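Local coordinates for protein cellulase CEL9M (Clostridium cellulolyticum, PDB 1IA6) that probably hydrolyses internal beta-1,4-glucosidic linkages in cellulose and related beta-glucans, as a family 9 glycoside hydrolase, at residues S44-G47 against V48-G52. Residues are numbered along the deposited sequence; the frame is centred on the assembly and turned at random.
Sequences SDVG and VDLTG
Val46 and Val48 meet across the bend at Gly47, and Leu50 joins them two residues further on, in a surface loop between helix 6-15 and strand 62-63. Glycine suits the bend because its phi is positive (71°), a region that side chains disfavour. Followed outward from CB, Val46 divides into two methyls. With chi1 at -63°, CG1 lies anti to the carbonyl carbon, which leaves CG2 between the backbone N and the carbonyl carbon. CG2 does the touching: it lies 4.0 Å from Val48 N and 4.1 Å from Val48 CB, then reaches Leu50 CD1 at 4.5 Å, a loose contact. No hydrogen bond spans the bend between 44-47 and 48-52. Branched valines and a leucine fit here because Tyr116 of strand 115-119 receives all three side chains, with Val119 also touching Leu50, which is buried although the loop itself lies at the surface. Ser44 and Asp49 point away from the facing segment. Asp49 OD1 closes an Asx turn by accepting Thr51 N at 3.1 Å, from above the carboxylate plane and nearly straight (165°). The same oxygen takes Thr51 OG1 at 2.7 Å on its syn lone pair: aspartate supplies the acceptor, and threonine offers it a backbone N-H and a hydroxyl. Lys107 forms a salt bridge with Asp49 OD2 and also bonds Thr51 OG1, while Ser44 OG is bonded to Gln138. The chemistry thus divides the loop: aliphatic groups pack it against strand 115-119 and neighbouring loops, and a doubly gripped carboxylate oxygen limits rotation of Asp49, whose negative charge is probably stabilised by the lysine.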
# COMPACT_ATOMS: atom_id res chain seq x y z
N SER A 44 16.08 -19.27 5.34
CA SER A 44 16.95 -20.42 5.59
C SER A 44 17.66 -20.33 6.93
O SER A 44 18.05 -21.35 7.50
CB SER A 44 17.97 -20.58 4.46
OG SER A 44 18.91 -19.52 4.45
N ASP A 45 17.83 -19.11 7.45
CA ASP A 45 18.50 -18.92 8.72
C ASP A 45 17.66 -19.38 9.92
O ASP A 45 18.20 -19.63 10.99
CB ASP A 45 18.92 -17.45 8.89
CG ASP A 45 17.74 -16.49 8.89
OD1 ASP A 45 16.78 -16.71 8.12
OD2 ASP A 45 17.78 -15.50 9.65
N VAL A 46 16.35 -19.49 9.73
CA VAL A 46 15.48 -19.94 10.81
C VAL A 46 14.74 -21.23 10.47
O VAL A 46 13.86 -21.67 11.21
CB VAL A 46 14.44 -18.86 11.20
CG1 VAL A 46 15.15 -17.63 11.72
CG2 VAL A 46 13.57 -18.51 10.01
N GLY A 47 15.09 -21.83 9.34
CA GLY A 47 14.46 -23.08 8.93
C GLY A 47 13.02 -22.97 8.48
O GLY A 47 12.24 -23.91 8.64
N VAL A 48 12.65 -21.83 7.91
CA VAL A 48 11.30 -21.62 7.43
C VAL A 48 11.37 -20.99 6.04
O VAL A 48 12.16 -20.08 5.81
CB VAL A 48 10.50 -20.67 8.35
CG1 VAL A 48 9.10 -20.45 7.80
CG2 VAL A 48 10.44 -21.24 9.76
N ASP A 49 10.57 -21.49 5.11
CA ASP A 49 10.58 -20.92 3.76
C ASP A 49 9.89 -19.56 3.82
O ASP A 49 8.67 -19.49 3.99
CB ASP A 49 9.85 -21.85 2.78
CG ASP A 49 9.81 -21.28 1.37
OD1 ASP A 49 10.47 -20.24 1.12
OD2 ASP A 49 9.13 -21.86 0.51
N LEU A 50 10.67 -18.49 3.70
CA LEU A 50 10.13 -17.14 3.73
C LEU A 50 10.31 -16.42 2.40
O LEU A 50 10.37 -15.19 2.36
CB LEU A 50 10.78 -16.32 4.85
CG LEU A 50 10.50 -16.78 6.28
CD1 LEU A 50 11.25 -15.88 7.27
CD2 LEU A 50 9.00 -16.72 6.55
N THR A 51 10.39 -17.19 1.32
CA THR A 51 10.56 -16.60 -0.00
C THR A 51 9.22 -16.06 -0.49
O THR A 51 8.16 -16.49 -0.03
CB THR A 51 11.08 -17.63 -1.02
OG1 THR A 51 10.16 -18.73 -1.12
CG2 THR A 51 12.45 -18.15 -0.60
N GLY A 52 9.27 -15.12 -1.42
CA GLY A 52 8.06 -14.53 -1.96
C GLY A 52 7.86 -13.12 -1.44
O GLY A 52 8.79 -12.52 -0.90